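Local coordinates for erythrocyte membrane protein 1 (Plasmodium falciparum, PDB 2XU0) that probably binds host cell surface receptors and is represented here by its N-terminal segment and first Duffy-binding-like domain, a module involved in rosetting, at residues Ser191-Phe196 and Thr304-Val309; Leu26-Ile31 and Tyr278-Ser283; Gly187-Leu192 and Tyr274-Phe279; Pro310-Trp315 and Glu416-Leu421. The protein carries 10 engineered substitutions. All coordinates share one frame; numbering follows the deposited sequence.

From the N terminus, helix 22-39 is the first to commit: contact 2 joins 26-31 to 278-283 and so closes a loop of 246 residues. Helix 186-204 follows and serves two contacts. Contact 3 joins its start to 274-279, which runs straight into the strand used by contact 2, and contact 1 joins the next turn to 304-309. Contacts 1 and 3 therefore share a starting helix, and contact 3 nests within the span of contact 2, sharing its ending. Contact 1 crosses contact 2, and the two meet where Glu27 bonds to Thr304 and Tyr305. Contact 4 opens only after contact 1 has closed, bringing helix 311-338 to helix 415-423, whose Phe417 also packs on Ile29.

Contact 1: Ser191-Phe196 and Thr304-Val309; sequences SLARSF and TYLDYV
Ala193 presses its methyl group against two side chains of the 304-309 segment, with CB 3.7 Å from Thr304 OG1 and 3.8 Å from Leu306 CD1. So small a residue lets the loop come close to the helix. Next, Arg194 contributes only aliphatic chain: its CG is 4.2 Å from Leu306 CD1, the two side chains running side by side, while the guanidinium continues to a salt bridge with Glu317. One turn beyond Ala193, Phe196 has CG anti to the backbone N (chi1 178°). The ring slides past Thr304, with CD2 3.8 Å from CG2, and its CE2 lies 3.5 Å from Asp307 OD2; ring and carboxylate planes are 51° apart. Thr304 suits its place twice over, for while CG2 packs on the ring, OG1 accepts the backbone N of Leu306 at 3.1 Å, an ST turn that leads into the short 3-10 segment 306-307. OG1 also bonds to Glu27 of helix 22-39. Asp307, buried beside the ring, forms a salt bridge with Arg261 and takes a hydrogen bond from Trp257, both of helix 249-268. The helix offers carbon and the loop brings polar atoms too; salt bridge and indole N-H probably keep the carboxylate ionised.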
loop_
_atom_site.group_PDB
_atom_site.type_symbol
_atom_site.label_atom_id
_atom_site.label_comp_id
_atom_site.label_asym_id
_atom_site.label_seq_id
_atom_site.Cartn_x
_atom_site.Cartn_y
_atom_site.Cartn_z
ATOM N N SER A 191 7.635 1.250 -0.134
ATOM C CA SER A 191 7.047 -0.081 0.075
ATOM C C SER A 191 7.424 -0.647 1.418
ATOM O O SER A 191 6.575 -1.252 2.077
ATOM C CB SER A 191 7.392 -1.036 -1.064
ATOM O OG SER A 191 6.788 -0.554 -2.250
ATOM N N LEU A 192 8.686 -0.398 1.866
ATOM C CA LEU A 192 9.142 -0.783 3.192
ATOM C C LEU A 192 8.343 -0.048 4.260
ATOM O O LEU A 192 8.011 -0.645 5.280
ATOM C CB LEU A 192 10.642 -0.470 3.379
ATOM C CG LEU A 192 11.657 -1.380 2.635
ATOM C CD1 LEU A 192 13.098 -0.943 2.958
ATOM C CD2 LEU A 192 11.473 -2.824 3.013
ATOM N N ALA A 193 8.053 1.241 4.061
ATOM C CA ALA A 193 7.254 2.022 5.051
ATOM C C ALA A 193 5.828 1.423 5.154
ATOM O O ALA A 193 5.247 1.364 6.239
ATOM C CB ALA A 193 7.185 3.462 4.619
ATOM N N ARG A 194 5.308 0.902 4.035
ATOM C CA ARG A 194 3.985 0.280 4.021
ATOM C C ARG A 194 3.957 -1.016 4.792
ATOM O O ARG A 194 2.990 -1.257 5.498
ATOM C CB ARG A 194 3.481 0.092 2.600
ATOM C CG ARG A 194 3.170 1.400 1.931
ATOM C CD ARG A 194 2.764 1.083 0.536
ATOM N NE ARG A 194 2.295 2.266 -0.162
ATOM C CZ ARG A 194 2.545 2.504 -1.436
ATOM N NH1 ARG A 194 3.274 1.650 -2.144
ATOM N NH2 ARG A 194 2.072 3.589 -2.016
ATOM N N SER A 195 5.030 -1.841 4.687
ATOM C CA SER A 195 5.154 -3.092 5.429
ATOM C C SER A 195 5.406 -2.815 6.889
ATOM O O SER A 195 4.864 -3.498 7.740
ATOM C CB SER A 195 6.262 -3.971 4.838
ATOM O OG SER A 195 5.747 -4.616 3.690
ATOM N N PHE A 196 6.264 -1.822 7.188
ATOM C CA PHE A 196 6.577 -1.385 8.558
ATOM C C PHE A 196 5.276 -1.039 9.273
ATOM O O PHE A 196 5.071 -1.429 10.440
ATOM C CB PHE A 196 7.438 -0.122 8.493
ATOM C CG PHE A 196 7.828 0.495 9.811
ATOM C CD1 PHE A 196 8.643 -0.190 10.706
ATOM C CD2 PHE A 196 7.506 1.819 10.095
ATOM C CE1 PHE A 196 9.121 0.440 11.872
ATOM C CE2 PHE A 196 7.961 2.444 11.266
ATOM C CZ PHE A 196 8.735 1.742 12.162
ATOM N N THR A 304 9.535 7.654 8.466
ATOM C CA THR A 304 8.114 7.476 8.198
ATOM C C THR A 304 7.286 7.509 9.469
ATOM O O THR A 304 7.743 7.121 10.559
ATOM C CB THR A 304 7.838 6.176 7.339
ATOM O OG1 THR A 304 6.437 6.083 7.078
ATOM C CG2 THR A 304 8.241 4.884 8.049
ATOM N N TYR A 305 6.022 7.889 9.280
ATOM C CA TYR A 305 4.980 7.922 10.303
ATOM C C TYR A 305 3.724 7.204 9.790
ATOM O O TYR A 305 2.645 7.409 10.321
ATOM C CB TYR A 305 4.697 9.361 10.727
ATOM C CG TYR A 305 5.948 10.049 11.247
ATOM C CD1 TYR A 305 6.344 9.913 12.581
ATOM C CD2 TYR A 305 6.768 10.783 10.393
ATOM C CE1 TYR A 305 7.496 10.553 13.060
ATOM C CE2 TYR A 305 7.927 11.407 10.860
ATOM C CZ TYR A 305 8.253 11.336 12.202
ATOM O OH TYR A 305 9.391 11.977 12.629
ATOM N N LEU A 306 3.879 6.307 8.794
ATOM C CA LEU A 306 2.751 5.544 8.248
ATOM C C LEU A 306 2.179 4.610 9.293
ATOM O O LEU A 306 0.973 4.371 9.294
ATOM C CB LEU A 306 3.115 4.786 6.971
ATOM C CG LEU A 306 3.255 5.593 5.665
ATOM C CD1 LEU A 306 3.544 4.651 4.495
ATOM C CD2 LEU A 306 2.002 6.390 5.340
ATOM N N ASP A 307 3.018 4.156 10.252
ATOM C CA ASP A 307 2.545 3.308 11.349
ATOM C C ASP A 307 1.571 4.068 12.302
ATOM O O ASP A 307 1.051 3.489 13.256
ATOM C CB ASP A 307 3.726 2.651 12.087
ATOM C CG ASP A 307 4.823 3.584 12.597
ATOM O OD1 ASP A 307 5.126 4.593 11.907
ATOM O OD2 ASP A 307 5.452 3.249 13.630
ATOM N N TYR A 308 1.316 5.360 12.023
ATOM C CA TYR A 308 0.344 6.163 12.789
ATOM C C TYR A 308 -0.812 6.603 11.892
ATOM O O TYR A 308 -1.600 7.476 12.259
ATOM C CB TYR A 308 1.024 7.324 13.550
ATOM C CG TYR A 308 1.922 6.773 14.630
ATOM C CD1 TYR A 308 1.401 6.395 15.864
ATOM C CD2 TYR A 308 3.242 6.425 14.350
ATOM C CE1 TYR A 308 2.189 5.754 16.815
ATOM C CE2 TYR A 308 4.021 5.736 15.274
ATOM C CZ TYR A 308 3.495 5.417 16.513
ATOM O OH TYR A 308 4.269 4.815 17.468
ATOM N N VAL A 309 -0.910 5.978 10.720
ATOM C CA VAL A 309 -1.982 6.258 9.749
ATOM C C VAL A 309 -2.972 5.088 9.787
ATOM O O VAL A 309 -2.519 3.947 9.644
ATOM C CB VAL A 309 -1.450 6.509 8.290
ATOM C CG1 VAL A 309 -2.607 6.702 7.290
ATOM C CG2 VAL A 309 -0.495 7.698 8.248
#

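Contact 2: Leu26-Ile31 and Tyr278-Ser283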
loop_
_atom_site.group_PDB
_atom_site.type_symbol
_atom_site.label_atom_id
_atom_site.label_comp_id
_atom_site.label_asym_id
_atom_site.label_seq_id
_atom_site.Cartn_x
_atom_site.Cartn_y
_atom_site.Cartn_z
ATOM N N LEU A 26 -1.220 12.134 4.472
ATOM C CA LEU A 26 -1.432 11.197 5.582
ATOM C C LEU A 26 -0.231 11.174 6.508
ATOM O O LEU A 26 -0.416 11.118 7.723
ATOM C CB LEU A 26 -1.802 9.766 5.084
ATOM C CG LEU A 26 -3.063 9.613 4.197
ATOM C CD1 LEU A 26 -3.061 8.263 3.458
ATOM C CD2 LEU A 26 -4.327 9.785 4.980
ATOM N N GLU A 27 0.993 11.201 5.945
ATOM C CA GLU A 27 2.259 11.243 6.699
ATOM C C GLU A 27 2.281 12.505 7.595
ATOM O O GLU A 27 2.722 12.460 8.759
ATOM C CB GLU A 27 3.451 11.320 5.730
ATOM C CG GLU A 27 3.934 9.979 5.211
ATOM C CD GLU A 27 4.860 9.240 6.144
ATOM O OE1 GLU A 27 4.900 9.575 7.348
ATOM O OE2 GLU A 27 5.494 8.270 5.683
ATOM N N ASN A 28 1.780 13.603 7.065
ATOM C CA ASN A 28 1.726 14.834 7.840
ATOM C C ASN A 28 0.768 14.759 9.016
ATOM O O ASN A 28 1.077 15.286 10.086
ATOM C CB ASN A 28 1.548 16.051 6.983
ATOM C CG ASN A 28 2.824 16.430 6.276
ATOM O OD1 ASN A 28 3.861 16.656 6.901
ATOM N ND2 ASN A 28 2.791 16.465 4.959
ATOM N N ILE A 29 -0.337 14.029 8.863
ATOM C CA ILE A 29 -1.244 13.844 9.998
ATOM C C ILE A 29 -0.641 12.810 10.948
ATOM O O ILE A 29 -0.707 13.006 12.150
ATOM C CB ILE A 29 -2.709 13.547 9.562
ATOM C CG1 ILE A 29 -3.249 14.696 8.701
ATOM C CG2 ILE A 29 -3.591 13.303 10.794
ATOM C CD1 ILE A 29 -4.488 14.324 7.847
ATOM N N GLY A 30 0.031 11.786 10.395
ATOM C CA GLY A 30 0.732 10.756 11.160
ATOM C C GLY A 30 1.766 11.315 12.125
ATOM O O GLY A 30 1.905 10.810 13.243
ATOM N N ILE A 31 2.516 12.339 11.692
ATOM C CA ILE A 31 3.525 13.046 12.507
ATOM C C ILE A 31 2.833 13.628 13.733
ATOM O O ILE A 31 3.363 13.510 14.833
ATOM C CB ILE A 31 4.185 14.237 11.723
ATOM C CG1 ILE A 31 5.111 13.743 10.646
ATOM C CG2 ILE A 31 4.963 15.176 12.689
ATOM C CD1 ILE A 31 5.719 14.819 9.889
ATOM N N TYR A 278 14.083 7.612 2.000
ATOM C CA TYR A 278 12.651 7.926 2.087
ATOM C C TYR A 278 12.458 9.428 1.910
ATOM O O TYR A 278 13.138 10.223 2.566
ATOM C CB TYR A 278 12.071 7.478 3.438
ATOM C CG TYR A 278 10.554 7.523 3.480
ATOM C CD1 TYR A 278 9.792 6.624 2.741
ATOM C CD2 TYR A 278 9.885 8.456 4.264
ATOM C CE1 TYR A 278 8.402 6.673 2.754
ATOM C CE2 TYR A 278 8.489 8.476 4.331
ATOM C CZ TYR A 278 7.753 7.576 3.573
ATOM O OH TYR A 278 6.383 7.619 3.526
ATOM N N PHE A 279 11.532 9.815 1.041
ATOM C CA PHE A 279 11.263 11.228 0.832
ATOM C C PHE A 279 9.804 11.518 1.093
ATOM O O PHE A 279 8.930 10.764 0.649
ATOM C CB PHE A 279 11.594 11.659 -0.615
ATOM C CG PHE A 279 13.031 11.535 -1.058
ATOM C CD1 PHE A 279 13.840 12.659 -1.166
ATOM C CD2 PHE A 279 13.556 10.302 -1.436
ATOM C CE1 PHE A 279 15.152 12.550 -1.642
ATOM C CE2 PHE A 279 14.877 10.192 -1.891
ATOM C CZ PHE A 279 15.668 11.318 -1.984
ATOM N N ARG A 280 9.535 12.646 1.748
ATOM C CA ARG A 280 8.175 13.133 2.007
ATOM C C ARG A 280 8.192 14.647 2.085
ATOM O O ARG A 280 9.255 15.227 2.333
ATOM C CB ARG A 280 7.537 12.488 3.261
ATOM C CG ARG A 280 8.415 12.488 4.506
ATOM C CD ARG A 280 7.604 12.309 5.767
ATOM N NE ARG A 280 6.825 13.513 6.019
ATOM C CZ ARG A 280 7.201 14.495 6.824
ATOM N NH1 ARG A 280 8.319 14.390 7.536
ATOM N NH2 ARG A 280 6.449 15.573 6.955
ATOM N N LYS A 281 7.048 15.290 1.805
ATOM C CA LYS A 281 6.931 16.746 1.815
ATOM C C LYS A 281 5.987 17.223 2.876
ATOM O O LYS A 281 5.011 16.548 3.179
ATOM C CB LYS A 281 6.462 17.295 0.456
ATOM C CG LYS A 281 7.476 17.059 -0.648
ATOM C CD LYS A 281 7.032 17.660 -1.943
ATOM C CE LYS A 281 8.004 17.283 -3.035
ATOM N NZ LYS A 281 7.520 17.749 -4.355
ATOM N N GLY A 282 6.284 18.393 3.430
ATOM C CA GLY A 282 5.406 19.061 4.374
ATOM C C GLY A 282 4.307 19.768 3.617
ATOM O O GLY A 282 4.358 19.890 2.389
ATOM N N SER A 283 3.334 20.287 4.350
ATOM C CA SER A 283 2.195 21.030 3.815
ATOM C C SER A 283 2.633 22.287 3.056
ATOM O O SER A 283 1.915 22.747 2.176
ATOM C CB SER A 283 1.263 21.418 4.954
ATOM O OG SER A 283 0.936 20.268 5.717
#
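Tyr278 and Glu27 reach toward each other tip to tip, the phenol OH donating to OE2, which lies at the ring edge. The modelled separation is implausibly short, so its exact length is doubtful; the buried carboxylate has further donors, among them the Tyr305 N-H on OE1. Two residues on, Arg280 has CG between the backbone N and the carbonyl carbon (chi1 48°), and a further bend at chi3 turns the chain before the guanidinium. NH2 donates to Asn28 OD1 at 2.8 Å from above the carbonyl plane, the N-H angle being a bent 130°. Over one face of the guanidinium lies Ile31, its CD1 3.4 Å from CZ. Glu27 OE1 is 4.6 Å from Arg280 NE, near enough for attraction between charges without a salt bridge. At Lys281 the backbone takes over: Asn28 ND2 donates to its O at 2.8 Å, nearly straight and on a lone pair, while Gly282 CA lies 3.7 Å from ND2. Asparagine fits because one amide serves both partners. The 26-31 piece of helix 22-39, of the N-terminal segment, thus runs across strand 279-281 at 84°, the axes 9.2 Å apart; the strand pairs with antiparallel strand 287-289, and Leu26 and Ile29 of the helix touch helix 415-423.

Contact 3: Gly187-Leu192 and Tyr274-Phe279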
loop_
_atom_site.group_PDB
_atom_site.type_symbol
_atom_site.label_atom_id
_atom_site.label_comp_id
_atom_site.label_asym_id
_atom_site.label_seq_id
_atom_site.Cartn_x
_atom_site.Cartn_y
_atom_site.Cartn_z
ATOM N N GLY A 187 11.185 4.501 -4.176
ATOM C CA GLY A 187 10.017 3.627 -4.303
ATOM C C GLY A 187 10.070 2.424 -3.382
ATOM O O GLY A 187 9.042 2.014 -2.863
ATOM N N ILE A 188 11.277 1.866 -3.162
ATOM C CA ILE A 188 11.521 0.713 -2.286
ATOM C C ILE A 188 11.309 1.126 -0.831
ATOM O O ILE A 188 10.689 0.384 -0.073
ATOM C CB ILE A 188 12.956 0.135 -2.520
ATOM C CG1 ILE A 188 13.115 -0.421 -3.955
ATOM C CG2 ILE A 188 13.326 -0.893 -1.438
ATOM C CD1 ILE A 188 14.498 -1.226 -4.258
ATOM N N CYS A 189 11.861 2.307 -0.436
ATOM C CA CYS A 189 11.700 2.866 0.906
ATOM C C CYS A 189 10.183 3.055 1.223
ATOM O O CYS A 189 9.755 2.735 2.323
ATOM C CB CYS A 189 12.487 4.176 1.033
ATOM S SG CYS A 189 14.271 3.986 0.741
ATOM N N THR A 190 9.389 3.519 0.244
ATOM C CA THR A 190 7.909 3.687 0.372
ATOM C C THR A 190 7.253 2.308 0.645
ATOM O O THR A 190 6.442 2.197 1.563
ATOM C CB THR A 190 7.323 4.375 -0.896
ATOM O OG1 THR A 190 7.810 5.718 -0.930
ATOM C CG2 THR A 190 5.790 4.424 -0.903
ATOM N N SER A 191 7.635 1.250 -0.134
ATOM C CA SER A 191 7.047 -0.081 0.075
ATOM C C SER A 191 7.424 -0.647 1.418
ATOM O O SER A 191 6.575 -1.252 2.077
ATOM C CB SER A 191 7.392 -1.036 -1.064
ATOM O OG SER A 191 6.788 -0.554 -2.250
ATOM N N LEU A 192 8.686 -0.398 1.866
ATOM C CA LEU A 192 9.142 -0.783 3.192
ATOM C C LEU A 192 8.343 -0.048 4.260
ATOM O O LEU A 192 8.011 -0.645 5.280
ATOM C CB LEU A 192 10.642 -0.470 3.379
ATOM C CG LEU A 192 11.657 -1.380 2.635
ATOM C CD1 LEU A 192 13.098 -0.943 2.958
ATOM C CD2 LEU A 192 11.473 -2.824 3.013
ATOM N N TYR A 274 21.844 0.821 -0.731
ATOM C CA TYR A 274 22.548 2.017 -0.253
ATOM C C TYR A 274 21.967 3.287 -0.852
ATOM O O TYR A 274 21.714 4.234 -0.128
ATOM C CB TYR A 274 24.069 1.961 -0.503
ATOM C CG TYR A 274 24.769 3.176 0.071
ATOM C CD1 TYR A 274 24.985 3.297 1.444
ATOM C CD2 TYR A 274 25.131 4.249 -0.744
ATOM C CE1 TYR A 274 25.595 4.428 1.983
ATOM C CE2 TYR A 274 25.742 5.388 -0.215
ATOM C CZ TYR A 274 25.983 5.466 1.148
ATOM O OH TYR A 274 26.585 6.582 1.678
ATOM N N TYR A 275 21.748 3.300 -2.156
ATOM C CA TYR A 275 21.218 4.455 -2.853
ATOM C C TYR A 275 19.693 4.386 -2.910
ATOM O O TYR A 275 19.081 4.125 -3.951
ATOM C CB TYR A 275 21.896 4.607 -4.221
ATOM C CG TYR A 275 23.400 4.803 -4.116
ATOM C CD1 TYR A 275 23.943 6.055 -3.826
ATOM C CD2 TYR A 275 24.284 3.750 -4.366
ATOM C CE1 TYR A 275 25.325 6.250 -3.757
ATOM C CE2 TYR A 275 25.672 3.929 -4.288
ATOM C CZ TYR A 275 26.187 5.181 -3.983
ATOM O OH TYR A 275 27.550 5.381 -3.904
ATOM N N ALA A 276 19.092 4.543 -1.732
ATOM C CA ALA A 276 17.638 4.540 -1.518
ATOM C C ALA A 276 17.352 5.319 -0.254
ATOM O O ALA A 276 17.921 5.047 0.805
ATOM C CB ALA A 276 17.103 3.119 -1.410
ATOM N N ASP A 277 16.499 6.318 -0.367
ATOM C CA ASP A 277 16.147 7.128 0.799
ATOM C C ASP A 277 14.658 7.407 0.809
ATOM O O ASP A 277 14.035 7.422 -0.257
ATOM C CB ASP A 277 16.949 8.456 0.815
ATOM C CG ASP A 277 18.406 8.247 1.169
ATOM O OD1 ASP A 277 18.713 8.128 2.380
ATOM O OD2 ASP A 277 19.220 8.068 0.235
ATOM N N TYR A 278 14.083 7.612 2.000
ATOM C CA TYR A 278 12.651 7.926 2.087
ATOM C C TYR A 278 12.458 9.428 1.910
ATOM O O TYR A 278 13.138 10.223 2.566
ATOM C CB TYR A 278 12.071 7.478 3.438
ATOM C CG TYR A 278 10.554 7.523 3.480
ATOM C CD1 TYR A 278 9.792 6.624 2.741
ATOM C CD2 TYR A 278 9.885 8.456 4.264
ATOM C CE1 TYR A 278 8.402 6.673 2.754
ATOM C CE2 TYR A 278 8.489 8.476 4.331
ATOM C CZ TYR A 278 7.753 7.576 3.573
ATOM O OH TYR A 278 6.383 7.619 3.526
ATOM N N PHE A 279 11.532 9.815 1.041
ATOM C CA PHE A 279 11.263 11.228 0.832
ATOM C C PHE A 279 9.804 11.518 1.093
ATOM O O PHE A 279 8.930 10.764 0.649
ATOM C CB PHE A 279 11.594 11.659 -0.615
ATOM C CG PHE A 279 13.031 11.535 -1.058
ATOM C CD1 PHE A 279 13.840 12.659 -1.166
ATOM C CD2 PHE A 279 13.556 10.302 -1.436
ATOM C CE1 PHE A 279 15.152 12.550 -1.642
ATOM C CE2 PHE A 279 14.877 10.192 -1.891
ATOM C CZ PHE A 279 15.668 11.318 -1.984
HETATM O O HOH W 1 10.168 7.481 -0.435
#
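The sulfur of Cys189 rests against the backbone where Ala276 passes into Asp277: SG is 3.4 Å from Asp277 N and 3.7 Å from Ala276 CB. With SG anti to the carbonyl carbon (chi1 -60°), the side chain leads from the helix to the loop, and alanine's single methyl packs there without keeping the chain at a distance. Cys189 CB lies 4.0 Å from Tyr278 CD1. One residue on, the rim of the same ring meets the helix backbone, its CE1 3.9 Å from Thr190 CA, which sits near the ring plane. Thr190 OG1 adds a polar link through a water, 3.0 Å away, that accepts from Phe279 N at 3.1 Å; a hydroxyl on the helix surface suits such a bridge. Outside this shell, Cys189 is bound in a disulfide to Cys295, whose backbone is hydrogen-bonded to that of Ala276, so the covalent link and the loop pairing hold the sulfur in place together. The carboxylate of Asp277 is bound by Ser290 and Gly293, while Asn184 receives its N-H. The start of helix 186-204 is thereby fixed to the chain that leaves helix 249-268 and enters strand 279-281, with helix 154-175 packing on Ile188 and Ser191.

Contact 4: Pro310-Trp315 and Glu416-Leu421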
loop_
_atom_site.group_PDB
_atom_site.type_symbol
_atom_site.label_atom_id
_atom_site.label_comp_id
_atom_site.label_asym_id
_atom_site.label_seq_id
_atom_site.Cartn_x
_atom_site.Cartn_y
_atom_site.Cartn_z
ATOM N N PRO A 310 -4.312 5.315 9.944
ATOM C CA PRO A 310 -5.243 4.180 9.892
ATOM C C PRO A 310 -4.970 3.275 8.698
ATOM O O PRO A 310 -4.773 3.741 7.570
ATOM C CB PRO A 310 -6.633 4.847 9.805
ATOM C CG PRO A 310 -6.444 6.177 10.467
ATOM C CD PRO A 310 -5.034 6.594 10.127
ATOM N N GLN A 311 -4.972 1.977 8.956
ATOM C CA GLN A 311 -4.677 0.923 7.977
ATOM C C GLN A 311 -5.505 0.987 6.691
ATOM O O GLN A 311 -4.944 0.840 5.602
ATOM C CB GLN A 311 -4.741 -0.459 8.643
ATOM C CG GLN A 311 -4.335 -1.611 7.716
ATOM C CD GLN A 311 -4.195 -2.895 8.432
ATOM O OE1 GLN A 311 -5.167 -3.448 8.964
ATOM N NE2 GLN A 311 -2.989 -3.460 8.368
ATOM N N PHE A 312 -6.830 1.211 6.812
ATOM C CA PHE A 312 -7.721 1.324 5.662
ATOM C C PHE A 312 -7.239 2.449 4.715
ATOM O O PHE A 312 -7.258 2.279 3.504
ATOM C CB PHE A 312 -9.199 1.568 6.116
ATOM C CG PHE A 312 -10.040 2.076 4.961
ATOM C CD1 PHE A 312 -10.385 1.232 3.908
ATOM C CD2 PHE A 312 -10.370 3.428 4.861
ATOM C CE1 PHE A 312 -11.016 1.734 2.763
ATOM C CE2 PHE A 312 -11.030 3.919 3.731
ATOM C CZ PHE A 312 -11.365 3.064 2.696
ATOM N N LEU A 313 -6.856 3.611 5.266
ATOM C CA LEU A 313 -6.366 4.741 4.462
ATOM C C LEU A 313 -5.044 4.400 3.740
ATOM O O LEU A 313 -4.846 4.781 2.581
ATOM C CB LEU A 313 -6.207 6.011 5.347
ATOM C CG LEU A 313 -7.521 6.532 5.951
ATOM C CD1 LEU A 313 -7.270 7.692 6.892
ATOM C CD2 LEU A 313 -8.572 6.868 4.842
ATOM N N ARG A 314 -4.154 3.701 4.429
ATOM C CA ARG A 314 -2.879 3.241 3.864
ATOM C C ARG A 314 -3.154 2.252 2.742
ATOM O O ARG A 314 -2.539 2.360 1.711
ATOM C CB ARG A 314 -2.057 2.506 4.917
ATOM C CG ARG A 314 -1.590 3.370 6.068
ATOM C CD ARG A 314 -0.508 2.668 6.851
ATOM N NE ARG A 314 -0.723 1.226 7.073
ATOM C CZ ARG A 314 -0.997 0.676 8.249
ATOM N NH1 ARG A 314 -1.232 1.435 9.308
ATOM N NH2 ARG A 314 -1.106 -0.636 8.360
ATOM N N TRP A 315 -4.092 1.306 2.938
ATOM C CA TRP A 315 -4.399 0.313 1.909
ATOM C C TRP A 315 -5.040 0.893 0.676
ATOM O O TRP A 315 -4.738 0.440 -0.421
ATOM C CB TRP A 315 -5.263 -0.826 2.462
ATOM C CG TRP A 315 -4.590 -1.732 3.464
ATOM C CD1 TRP A 315 -3.260 -1.776 3.796
ATOM C CD2 TRP A 315 -5.204 -2.870 4.100
ATOM N NE1 TRP A 315 -3.032 -2.817 4.682
ATOM C CE2 TRP A 315 -4.200 -3.523 4.857
ATOM C CE3 TRP A 315 -6.510 -3.397 4.104
ATOM C CZ2 TRP A 315 -4.480 -4.656 5.652
ATOM C CZ3 TRP A 315 -6.792 -4.496 4.915
ATOM C CH2 TRP A 315 -5.790 -5.106 5.683
ATOM N N GLU A 416 -8.583 10.546 16.656
ATOM C CA GLU A 416 -7.821 11.791 16.435
ATOM C C GLU A 416 -7.418 11.976 14.982
ATOM O O GLU A 416 -7.418 13.118 14.510
ATOM C CB GLU A 416 -6.579 11.889 17.329
ATOM C CG GLU A 416 -6.857 12.226 18.786
ATOM C CD GLU A 416 -7.255 13.661 19.088
ATOM O OE1 GLU A 416 -7.945 13.875 20.111
ATOM O OE2 GLU A 416 -6.870 14.572 18.318
ATOM N N PHE A 417 -7.052 10.868 14.269
ATOM C CA PHE A 417 -6.645 10.981 12.854
ATOM C C PHE A 417 -7.795 11.486 11.987
ATOM O O PHE A 417 -7.618 12.434 11.226
ATOM C CB PHE A 417 -6.119 9.649 12.306
ATOM C CG PHE A 417 -5.311 9.837 11.052
ATOM C CD1 PHE A 417 -3.921 9.791 11.088
ATOM C CD2 PHE A 417 -5.938 9.982 9.815
ATOM C CE1 PHE A 417 -3.178 9.931 9.922
ATOM C CE2 PHE A 417 -5.193 10.129 8.648
ATOM C CZ PHE A 417 -3.819 10.126 8.714
ATOM N N TYR A 418 -8.966 10.852 12.105
ATOM C CA TYR A 418 -10.158 11.250 11.353
ATOM C C TYR A 418 -10.603 12.674 11.766
ATOM O O TYR A 418 -11.071 13.409 10.902
ATOM C CB TYR A 418 -11.267 10.183 11.402
ATOM C CG TYR A 418 -10.978 8.993 10.508
ATOM C CD1 TYR A 418 -11.180 9.060 9.131
ATOM C CD2 TYR A 418 -10.529 7.787 11.041
ATOM C CE1 TYR A 418 -10.894 7.969 8.302
ATOM C CE2 TYR A 418 -10.270 6.683 10.225
ATOM C CZ TYR A 418 -10.443 6.783 8.855
ATOM O OH TYR A 418 -10.155 5.705 8.047
ATOM N N GLU A 419 -10.320 13.102 13.035
ATOM C CA GLU A 419 -10.592 14.477 13.517
ATOM C C GLU A 419 -9.756 15.446 12.641
ATOM O O GLU A 419 -10.293 16.416 12.121
ATOM C CB GLU A 419 -10.191 14.628 15.010
ATOM C CG GLU A 419 -11.333 14.999 15.945
ATOM C CD GLU A 419 -11.542 14.073 17.131
ATOM O OE1 GLU A 419 -10.615 13.941 17.964
ATOM O OE2 GLU A 419 -12.657 13.518 17.258
ATOM N N ASN A 420 -8.461 15.131 12.427
ATOM C CA ASN A 420 -7.553 15.925 11.598
ATOM C C ASN A 420 -7.923 15.979 10.123
ATOM O O ASN A 420 -7.714 17.016 9.513
ATOM C CB ASN A 420 -6.113 15.480 11.770
ATOM C CG ASN A 420 -5.451 16.152 12.932
ATOM O OD1 ASN A 420 -4.907 17.256 12.806
ATOM N ND2 ASN A 420 -5.526 15.523 14.102
ATOM N N LEU A 421 -8.428 14.871 9.535
ATOM C CA LEU A 421 -8.865 14.824 8.128
ATOM C C LEU A 421 -10.028 15.779 7.924
ATOM O O LEU A 421 -10.104 16.454 6.897
ATOM C CB LEU A 421 -9.341 13.408 7.727
ATOM C CG LEU A 421 -8.305 12.397 7.318
ATOM C CD1 LEU A 421 -8.950 11.053 7.140
ATOM C CD2 LEU A 421 -7.588 12.817 6.024
#
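The carbonyl oxygen of Glu416, just ahead of the Phe417 ring on which Pro310 packs, is gripped by two donors of Asn420. The backbone N provides the usual helical bond at 3.1 Å, and ND2, also 3.1 Å away, comes from the opposite face of the carbonyl plane, tying the asparagine side chain back onto its own helix. Across the interface the contact is apolar. Phe417 has CG anti to the backbone N (chi1 -162°), and Pro310 CD lies over the centre of its ring, 3.4 Å from the centroid and 14° off the normal, a CH-pi contact. Proline, directly ahead of helix 311-338, offers a rigid, compact CH surface to the ring face. Its CG slides past Tyr418, 3.9 Å from CE2. Leu313 meets Tyr418 tip to tip, with CG 3.5 Å from OH, and its CD1 touches Phe417 CE2 at 3.7 Å and Leu421 CD1 at 3.8 Å. Branched leucine can fill such a junction of two rings and a methyl. Helix 371-407 adds Tyr398 against Leu313 and Trp405 against Tyr418. Since the axes of 311-315 and 416-421 stay 12.6 Å apart, inclined at 55°, large side chains must span the interval; the join between Duffy-binding and C-terminal subdomain sequences rests here on shape and dispersion, not on charge.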